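Local atomic coordinates of LPXTG cell wall surface protein (Streptococcus gordonii, PDB entry 4IGB), a protein that probably serves as an adhesin on the bacterial surface, anchored covalently to peptidoglycan, the chain described here covering its N-terminal N1 and N2 domains. Residues E16-T21 with R223-A228; S53-E58 with V155-A160; N229-E234 with S258-R263. All blocks are in the same frame, centred on the assembly; numbering follows the deposited sequence.

Contact 1: residues E16-T21 with R223-A228; sequences EIKNGT and RLMNNA
In Arg223, which lies against Glu16, chi1 (-178°) sets CG anti to the backbone N; bends at chi2 and chi3 then bring the guanidinium beside Glu16. The guanidinium is sandwiched: Glu16 CB lies over the centre of one face and Met225 CG over the centre of the other. In its own plane NH2 donates to Ile17 O at 3.1 Å, approaching from above the carbonyl plane. The same oxygen takes Met225 N at 2.8 Å, so two donors grip it. Carboxylate and guanidinium are stacked, and Glu16 OE2 to Arg223 NH1, at 3.9 Å, is a long salt bridge of charge alone. The stronger partners lie elsewhere: Tyr216 and Gln233 for Glu16, Gln233 for Arg223.

On the sheet's other face Ile17 CG2 meets Leu224 CD1 at 4.0 Å, branched apolar residues suited to a buried strand pair. Lys18 lays its methylenes against Asn227, and its NZ reaches Asn227 O through a water. Where the strands end, asparagines take over: Asn19 OD1 and Asn226 OD1 each close an Asx turn, and Asn226 ND2 donates to Thr21 O at 2.8 Å.

Strands 14-19 and 220-226 are parallel inner neighbours in a five-stranded mixed sheet, with antiparallel strand 3-7, contributed by the expression tag, beyond the first and strand 261-264 beyond the second, while Trp242 of strand 239-243 packs on Arg223 and Met225.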
loop_
_atom_site.group_PDB
_atom_site.type_symbol
_atom_site.label_atom_id
_atom_site.label_comp_id
_atom_site.label_asym_id
_atom_site.label_seq_id
_atom_site.Cartn_x
_atom_site.Cartn_y
_atom_site.Cartn_z
ATOM N N GLU B 16 11.941 -11.030 -2.376
ATOM C CA GLU B 16 12.274 -10.712 -0.996
ATOM C C GLU B 16 13.690 -10.160 -0.943
ATOM O O GLU B 16 14.635 -10.832 -1.359
ATOM C CB GLU B 16 12.155 -11.942 -0.091
ATOM C CG GLU B 16 10.750 -12.442 0.113
ATOM C CD GLU B 16 10.692 -13.568 1.124
ATOM O OE1 GLU B 16 11.560 -14.461 1.062
ATOM O OE2 GLU B 16 9.779 -13.573 1.979
ATOM N N ILE B 17 13.825 -8.940 -0.430
ATOM C CA ILE B 17 15.110 -8.254 -0.403
ATOM C C ILE B 17 15.514 -7.880 1.006
ATOM O O ILE B 17 14.684 -7.463 1.804
ATOM C CB ILE B 17 15.069 -6.959 -1.222
ATOM C CG1 ILE B 17 14.844 -7.269 -2.690
ATOM C CG2 ILE B 17 16.387 -6.189 -1.085
ATOM C CD1 ILE B 17 14.812 -6.032 -3.525
ATOM N N LYS B 18 16.798 -8.032 1.307
ATOM C CA LYS B 18 17.369 -7.499 2.538
ATOM C C LYS B 18 18.634 -6.733 2.175
ATOM O O LYS B 18 19.523 -7.269 1.517
ATOM C CB LYS B 18 17.696 -8.610 3.534
ATOM C CG LYS B 18 18.374 -8.088 4.794
ATOM C CD LYS B 18 18.700 -9.195 5.778
ATOM C CE LYS B 18 17.451 -9.875 6.280
ATOM N NZ LYS B 18 17.767 -11.017 7.180
ATOM N N ASN B 19 18.707 -5.475 2.586
ATOM C CA ASN B 19 19.831 -4.628 2.214
ATOM C C ASN B 19 19.983 -3.481 3.207
ATOM O O ASN B 19 19.372 -3.509 4.275
ATOM C CB ASN B 19 19.650 -4.105 0.789
ATOM C CG ASN B 19 18.416 -3.228 0.640
ATOM O OD1 ASN B 19 17.912 -2.688 1.611
ATOM N ND2 ASN B 19 17.939 -3.074 -0.590
ATOM N N GLY B 20 20.775 -2.475 2.846
ATOM C CA GLY B 20 21.109 -1.393 3.760
ATOM C C GLY B 20 20.123 -0.241 3.770
ATOM O O GLY B 20 20.271 0.718 4.532
ATOM N N THR B 21 19.103 -0.331 2.929
ATOM C CA THR B 21 18.089 0.711 2.868
ATOM C C THR B 21 17.488 1.017 4.239
ATOM O O THR B 21 17.119 0.112 4.981
ATOM C CB THR B 21 16.977 0.339 1.875
ATOM O OG1 THR B 21 17.491 0.454 0.543
ATOM C CG2 THR B 21 15.798 1.278 2.031
ATOM N N ARG B 223 8.963 -7.780 -0.726
ATOM C CA ARG B 223 9.146 -7.641 0.712
ATOM C C ARG B 223 10.542 -7.127 1.034
ATOM O O ARG B 223 11.547 -7.792 0.757
ATOM C CB ARG B 223 8.912 -8.960 1.441
ATOM C CG ARG B 223 9.046 -8.831 2.953
ATOM C CD ARG B 223 10.001 -9.860 3.528
ATOM N NE ARG B 223 11.381 -9.612 3.127
ATOM C CZ ARG B 223 12.401 -10.404 3.447
ATOM N NH1 ARG B 223 12.195 -11.499 4.163
ATOM N NH2 ARG B 223 13.629 -10.099 3.053
ATOM N N LEU B 224 10.609 -5.938 1.613
ATOM C CA LEU B 224 11.898 -5.348 1.922
ATOM C C LEU B 224 12.202 -5.438 3.409
ATOM O O LEU B 224 11.358 -5.122 4.233
ATOM C CB LEU B 224 11.937 -3.886 1.485
ATOM C CG LEU B 224 13.186 -3.146 1.991
ATOM C CD1 LEU B 224 14.400 -3.554 1.165
ATOM C CD2 LEU B 224 12.992 -1.641 1.948
ATOM N N MET B 225 13.411 -5.880 3.738
ATOM C CA MET B 225 13.932 -5.800 5.096
ATOM C C MET B 225 15.257 -5.071 5.085
ATOM O O MET B 225 15.959 -5.049 4.082
ATOM C CB MET B 225 14.200 -7.177 5.673
ATOM C CG MET B 225 13.004 -7.920 6.174
ATOM S SD MET B 225 13.562 -9.467 6.884
ATOM C CE MET B 225 12.002 -10.111 7.524
ATOM N N ASN B 226 15.599 -4.485 6.216
ATOM C CA ASN B 226 16.929 -3.939 6.416
ATOM C C ASN B 226 17.806 -5.041 7.013
ATOM O O ASN B 226 17.310 -5.945 7.720
ATOM C CB ASN B 226 16.852 -2.715 7.323
ATOM C CG ASN B 226 18.224 -2.158 7.686
ATOM O OD1 ASN B 226 18.821 -2.588 8.661
ATOM N ND2 ASN B 226 18.707 -1.182 6.914
ATOM N N ASN B 227 19.100 -4.987 6.696
ATOM C CA ASN B 227 20.075 -5.964 7.184
ATOM C C ASN B 227 19.978 -6.266 8.677
ATOM O O ASN B 227 20.303 -7.373 9.117
ATOM C CB ASN B 227 21.501 -5.510 6.848
ATOM C CG ASN B 227 21.815 -5.629 5.368
ATOM O OD1 ASN B 227 21.432 -6.608 4.713
ATOM N ND2 ASN B 227 22.519 -4.634 4.830
ATOM N N ALA B 228 19.511 -5.293 9.452
ATOM C CA ALA B 228 19.502 -5.442 10.908
ATOM C C ALA B 228 18.237 -6.110 11.436
ATOM O O ALA B 228 18.070 -6.279 12.640
ATOM C CB ALA B 228 19.714 -4.085 11.578
HETATM O O HOH W 1 18.871 -9.802 9.298
HETATM O O HOH W 2 21.773 -8.871 3.243
HETATM O O HOH W 3 21.195 -0.067 7.201
#

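Contact 2: residues S53-E58 with V155-A160; sequences SNPHYE and VPYVDA
Tyr57 reaches across to Val155 and Tyr157 from a strand only two residues long. From CB, its CG is set anti to the backbone N (chi1 -179°), and the ring then extends beside the opposite segment. CD1 comes first, 3.7 Å from Tyr157 CE1; the next atom on that edge, CE1, lies 3.8 Å from Tyr157 OH, which sits in the plane of the Tyr57 ring. This is an offset edge-to-face pair: the edge of Tyr57 is turned to the face of Tyr157, with the planes at 75°. Farther out, CZ meets Val155 CG1 at 3.6 Å, a methyl placed over one face in a CH-pi contact, and at the tip OH touches both methyls of Val155.

The two rings sit on a non-hydrogen-bonded antiparallel pair, Tyr57 with Tyr157, flanked by backbone bonds. His56 and Val158 form the adjoining hydrogen-bonded pair, His56 N to Val158 O being 2.8 Å, and Glu58 N donates to Pro156 O at the same length. Pro55, having no N-H to offer, contributes its ring instead, with CB 3.9 Å from Tyr157 CB.

His56 ND1 finds its partner outside, in Gly62 O. The two tyrosines thus share one face, with Val155 packing on the ring of Tyr57 and Pro55 on that of Tyr157 from the flanks. Tyrosine suits position 157: the residue is buried, its ring packs, and its hydroxyl is satisfied by Glu151 and Trp145.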
loop_
_atom_site.group_PDB
_atom_site.type_symbol
_atom_site.label_atom_id
_atom_site.label_comp_id
_atom_site.label_asym_id
_atom_site.label_seq_id
_atom_site.Cartn_x
_atom_site.Cartn_y
_atom_site.Cartn_z
ATOM N N SER B 53 -11.308 11.264 24.368
ATOM C CA SER B 53 -10.533 12.498 24.292
ATOM C C SER B 53 -9.402 12.472 25.330
ATOM O O SER B 53 -9.652 12.392 26.524
ATOM C CB SER B 53 -11.443 13.705 24.518
ATOM O OG SER B 53 -10.715 14.911 24.377
ATOM N N ASN B 54 -8.161 12.540 24.870
ATOM C CA ASN B 54 -7.011 12.364 25.750
ATOM C C ASN B 54 -7.135 11.079 26.550
ATOM O O ASN B 54 -7.254 11.117 27.779
ATOM C CB ASN B 54 -6.856 13.549 26.705
ATOM C CG ASN B 54 -6.945 14.880 25.997
ATOM O OD1 ASN B 54 -6.329 15.085 24.939
ATOM N ND2 ASN B 54 -7.733 15.795 26.566
ATOM N N PRO B 55 -7.128 9.947 25.855
ATOM C CA PRO B 55 -7.306 8.649 26.508
ATOM C C PRO B 55 -6.139 8.298 27.424
ATOM O O PRO B 55 -5.007 8.702 27.168
ATOM C CB PRO B 55 -7.357 7.677 25.330
ATOM C CG PRO B 55 -6.531 8.327 24.283
ATOM C CD PRO B 55 -6.742 9.807 24.440
ATOM N N HIS B 56 -6.425 7.547 28.480
ATOM C CA HIS B 56 -5.388 7.055 29.371
ATOM C C HIS B 56 -4.883 5.721 28.841
ATOM O O HIS B 56 -5.674 4.863 28.451
ATOM C CB HIS B 56 -5.929 6.896 30.792
ATOM C CG HIS B 56 -6.311 8.191 31.438
ATOM N ND1 HIS B 56 -5.466 8.880 32.281
ATOM C CD2 HIS B 56 -7.445 8.925 31.361
ATOM C CE1 HIS B 56 -6.063 9.980 32.698
ATOM N NE2 HIS B 56 -7.267 10.032 32.155
ATOM N N TYR B 57 -3.566 5.552 28.814
ATOM C CA TYR B 57 -2.973 4.345 28.255
ATOM C C TYR B 57 -3.055 3.148 29.197
ATOM O O TYR B 57 -2.488 3.159 30.288
ATOM C CB TYR B 57 -1.519 4.589 27.848
ATOM C CG TYR B 57 -0.860 3.378 27.229
ATOM C CD1 TYR B 57 -0.983 3.114 25.873
ATOM C CD2 TYR B 57 -0.121 2.494 28.004
ATOM C CE1 TYR B 57 -0.386 2.008 25.304
ATOM C CE2 TYR B 57 0.480 1.385 27.443
ATOM C CZ TYR B 57 0.343 1.147 26.093
ATOM O OH TYR B 57 0.941 0.044 25.529
ATOM N N GLU B 58 -3.762 2.113 28.754
ATOM C CA GLU B 58 -3.831 0.837 29.479
ATOM C C GLU B 58 -4.685 0.819 30.763
ATOM O O GLU B 58 -5.486 -0.104 30.969
ATOM C CB GLU B 58 -2.428 0.281 29.774
ATOM C CG GLU B 58 -2.474 -1.054 30.514
ATOM C CD GLU B 58 -1.152 -1.786 30.511
ATOM O OE1 GLU B 58 -0.104 -1.132 30.331
ATOM O OE2 GLU B 58 -1.171 -3.023 30.678
ATOM N N VAL B 155 -4.407 -3.482 24.181
ATOM C CA VAL B 155 -4.139 -2.558 25.264
ATOM C C VAL B 155 -5.269 -1.539 25.337
ATOM O O VAL B 155 -5.444 -0.743 24.414
ATOM C CB VAL B 155 -2.820 -1.809 25.046
ATOM C CG1 VAL B 155 -2.533 -0.943 26.247
ATOM C CG2 VAL B 155 -1.681 -2.797 24.806
ATOM N N PRO B 156 -6.036 -1.548 26.432
ATOM C CA PRO B 156 -7.139 -0.594 26.552
ATOM C C PRO B 156 -6.695 0.863 26.439
ATOM O O PRO B 156 -5.577 1.249 26.820
ATOM C CB PRO B 156 -7.664 -0.840 27.972
ATOM C CG PRO B 156 -7.192 -2.198 28.325
ATOM C CD PRO B 156 -5.887 -2.367 27.648
ATOM N N TYR B 157 -7.594 1.671 25.894
ATOM C CA TYR B 157 -7.549 3.109 26.086
ATOM C C TYR B 157 -8.825 3.448 26.817
ATOM O O TYR B 157 -9.890 2.973 26.448
ATOM C CB TYR B 157 -7.472 3.834 24.745
ATOM C CG TYR B 157 -6.137 3.640 24.086
ATOM C CD1 TYR B 157 -5.063 4.461 24.411
ATOM C CD2 TYR B 157 -5.934 2.615 23.169
ATOM C CE1 TYR B 157 -3.833 4.283 23.833
ATOM C CE2 TYR B 157 -4.704 2.430 22.575
ATOM C CZ TYR B 157 -3.651 3.270 22.916
ATOM O OH TYR B 157 -2.409 3.111 22.340
ATOM N N VAL B 158 -8.720 4.248 27.866
ATOM C CA VAL B 158 -9.872 4.488 28.713
ATOM C C VAL B 158 -9.959 5.931 29.201
ATOM O O VAL B 158 -8.977 6.684 29.179
ATOM C CB VAL B 158 -9.876 3.541 29.950
ATOM C CG1 VAL B 158 -9.763 2.084 29.521
ATOM C CG2 VAL B 158 -8.744 3.904 30.907
ATOM N N ASP B 159 -11.163 6.304 29.614
ATOM C CA ASP B 159 -11.370 7.486 30.434
ATOM C C ASP B 159 -12.398 7.144 31.503
ATOM O O ASP B 159 -12.860 6.002 31.582
ATOM C CB ASP B 159 -11.771 8.708 29.599
ATOM C CG ASP B 159 -13.114 8.551 28.918
ATOM O OD1 ASP B 159 -13.852 7.589 29.221
ATOM O OD2 ASP B 159 -13.440 9.416 28.077
ATOM N N ALA B 160 -12.747 8.125 32.329
ATOM C CA ALA B 160 -13.617 7.890 33.478
ATOM C C ALA B 160 -14.953 7.272 33.083
ATOM O O ALA B 160 -15.517 6.475 33.822
ATOM C CB ALA B 160 -13.840 9.187 34.239
#

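Contact 3: residues N229-E234 with S258-R263; sequences NVLVQE and SGLALR
Leu231 leaves its backbone toward the 258-263 segment, and its methyls lie on Ser258. CD2 rests 3.7 Å from Ser258 CA, while CD1 lies 3.7 Å from Ser258 O. A forked side chain suits the place, since both methyls lie on the Ser258 backbone and CD1 alone goes on to touch Leu260 CD2, at 4.0 Å. The first side-chain bond of Leu260 likewise heads toward the opposite segment. Gly259, between Ser258 and Leu260, has its O 2.9 Å from Asn229 ND2.

Asn229 carries its CG anti to the backbone N (chi1 -168°), and its OD1 accepts from Leu231 N at 2.8 Å, the donor standing above the amide carbonyl plane. The CB of Ser258 points away from 229-234 overall, though it still touches Leu231 CD2 at 4.1 Å; the serine hydroxyl bonds to Thr248 OG1 and Glu254 O, and Thr248 belongs to the sodium site.

The bond from Leu231 N to Asn229 OD1, two residues back, makes an Asx turn, which bends the chain on its way from strand 220-226 toward strand 232-235. Leucine packing joins this turn to residues 258-260 beside strand 261-264; strands 232-235 and 261-264 belong to different sheets of the N-terminal domain.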
loop_
_atom_site.group_PDB
_atom_site.type_symbol
_atom_site.label_atom_id
_atom_site.label_comp_id
_atom_site.label_asym_id
_atom_site.label_seq_id
_atom_site.Cartn_x
_atom_site.Cartn_y
_atom_site.Cartn_z
ATOM N N ASN B 229 17.344 -6.503 10.536
ATOM C CA ASN B 229 16.107 -7.161 10.958
ATOM C C ASN B 229 16.339 -8.421 11.801
ATOM O O ASN B 229 17.164 -9.263 11.439
ATOM C CB ASN B 229 15.261 -7.517 9.738
ATOM C CG ASN B 229 13.864 -7.937 10.122
ATOM O OD1 ASN B 229 13.649 -9.042 10.613
ATOM N ND2 ASN B 229 12.906 -7.038 9.928
ATOM N N VAL B 230 15.597 -8.550 12.902
ATOM C CA VAL B 230 15.744 -9.668 13.829
ATOM C C VAL B 230 14.449 -10.448 14.017
ATOM O O VAL B 230 14.360 -11.313 14.890
ATOM C CB VAL B 230 16.172 -9.194 15.236
ATOM C CG1 VAL B 230 17.494 -8.416 15.181
ATOM C CG2 VAL B 230 15.070 -8.353 15.868
ATOM N N LEU B 231 13.438 -10.136 13.212
ATOM C CA LEU B 231 12.161 -10.837 13.307
ATOM C C LEU B 231 12.326 -12.248 12.770
ATOM O O LEU B 231 13.089 -12.475 11.831
ATOM C CB LEU B 231 11.087 -10.101 12.503
ATOM C CG LEU B 231 10.925 -8.618 12.849
ATOM C CD1 LEU B 231 9.889 -7.981 11.949
ATOM C CD2 LEU B 231 10.572 -8.442 14.320
ATOM N N VAL B 232 11.630 -13.203 13.369
ATOM C CA VAL B 232 11.588 -14.524 12.769
ATOM C C VAL B 232 10.519 -14.510 11.670
ATOM O O VAL B 232 9.380 -14.087 11.909
ATOM C CB VAL B 232 11.277 -15.613 13.807
ATOM C CG1 VAL B 232 10.833 -16.901 13.127
ATOM C CG2 VAL B 232 12.494 -15.863 14.692
ATOM N N GLN B 233 10.888 -14.941 10.467
ATOM C CA GLN B 233 9.923 -15.053 9.386
ATOM C C GLN B 233 9.498 -16.500 9.265
ATOM O O GLN B 233 10.303 -17.390 9.008
ATOM C CB GLN B 233 10.467 -14.551 8.051
ATOM C CG GLN B 233 9.462 -14.759 6.914
ATOM C CD GLN B 233 9.881 -14.085 5.627
ATOM O OE1 GLN B 233 10.434 -12.978 5.641
ATOM N NE2 GLN B 233 9.638 -14.755 4.503
ATOM N N GLU B 234 8.217 -16.733 9.458
ATOM C CA GLU B 234 7.733 -18.081 9.547
ATOM C C GLU B 234 6.686 -18.301 8.478
ATOM O O GLU B 234 5.615 -17.707 8.525
ATOM C CB GLU B 234 7.142 -18.291 10.928
ATOM C CG GLU B 234 6.297 -19.517 11.068
ATOM C CD GLU B 234 5.808 -19.669 12.484
ATOM O OE1 GLU B 234 6.659 -19.916 13.370
ATOM O OE2 GLU B 234 4.584 -19.506 12.708
ATOM N N SER B 258 12.856 -4.153 13.886
ATOM C CA SER B 258 11.619 -4.865 14.181
ATOM C C SER B 258 10.471 -4.518 13.216
ATOM O O SER B 258 9.307 -4.702 13.554
ATOM C CB SER B 258 11.192 -4.601 15.622
ATOM O OG SER B 258 10.925 -3.217 15.837
ATOM N N GLY B 259 10.801 -4.049 12.017
ATOM C CA GLY B 259 9.789 -3.726 11.022
ATOM C C GLY B 259 10.162 -4.155 9.614
ATOM O O GLY B 259 11.234 -4.712 9.389
ATOM N N LEU B 260 9.283 -3.903 8.652
ATOM C CA LEU B 260 9.554 -4.296 7.279
ATOM C C LEU B 260 8.577 -3.600 6.351
ATOM O O LEU B 260 7.633 -2.975 6.816
ATOM C CB LEU B 260 9.436 -5.814 7.116
ATOM C CG LEU B 260 8.050 -6.436 7.333
ATOM C CD1 LEU B 260 7.913 -7.741 6.563
ATOM C CD2 LEU B 260 7.776 -6.661 8.811
ATOM N N ALA B 261 8.802 -3.724 5.044
ATOM C CA ALA B 261 7.944 -3.097 4.052
ATOM C C ALA B 261 7.487 -4.120 3.029
ATOM O O ALA B 261 8.276 -4.950 2.568
ATOM C CB ALA B 261 8.654 -1.937 3.362
ATOM N N LEU B 262 6.211 -4.036 2.673
ATOM C CA LEU B 262 5.560 -4.993 1.780
ATOM C C LEU B 262 4.776 -4.257 0.698
ATOM O O LEU B 262 3.912 -3.416 1.005
ATOM C CB LEU B 262 4.597 -5.881 2.579
ATOM C CG LEU B 262 5.173 -6.687 3.754
ATOM C CD1 LEU B 262 4.277 -6.628 4.964
ATOM C CD2 LEU B 262 5.371 -8.148 3.346
ATOM N N ARG B 263 5.095 -4.556 -0.555
ATOM C CA ARG B 263 4.352 -4.041 -1.695
ATOM C C ARG B 263 3.478 -5.160 -2.254
ATOM O O ARG B 263 3.986 -6.195 -2.671
ATOM C CB ARG B 263 5.297 -3.527 -2.779
ATOM C CG ARG B 263 4.588 -3.198 -4.109
ATOM C CD ARG B 263 5.527 -3.321 -5.284
ATOM N NE ARG B 263 6.607 -2.329 -5.280
ATOM C CZ ARG B 263 7.701 -2.448 -6.029
ATOM N NH1 ARG B 263 7.851 -3.522 -6.807
ATOM N NH2 ARG B 263 8.640 -1.509 -6.006
#

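All three contacts fall within the N-terminal domain, but they form two groups. Contacts 1 and 3 are neighbours, their centres about 9 Å apart: Leu224 N lies 2.7 Å from Ala261 O, where strands 220-226 and 261-264 pair in one sheet, and Arg223 NH1 is 2.7 Å from Gln233 OE1, linking that sheet to strand 232-235. Contact 2 stands apart, its centre about 36 Å from that of contact 1 and 29 Å from that of contact 3, although in sequence it is nested within the loop that contact 1 closes. The bound sodium lies about 6 Å from the Ser258 side chain of contact 3 and about 9 Å from the Tyr57 side chain of contact 2.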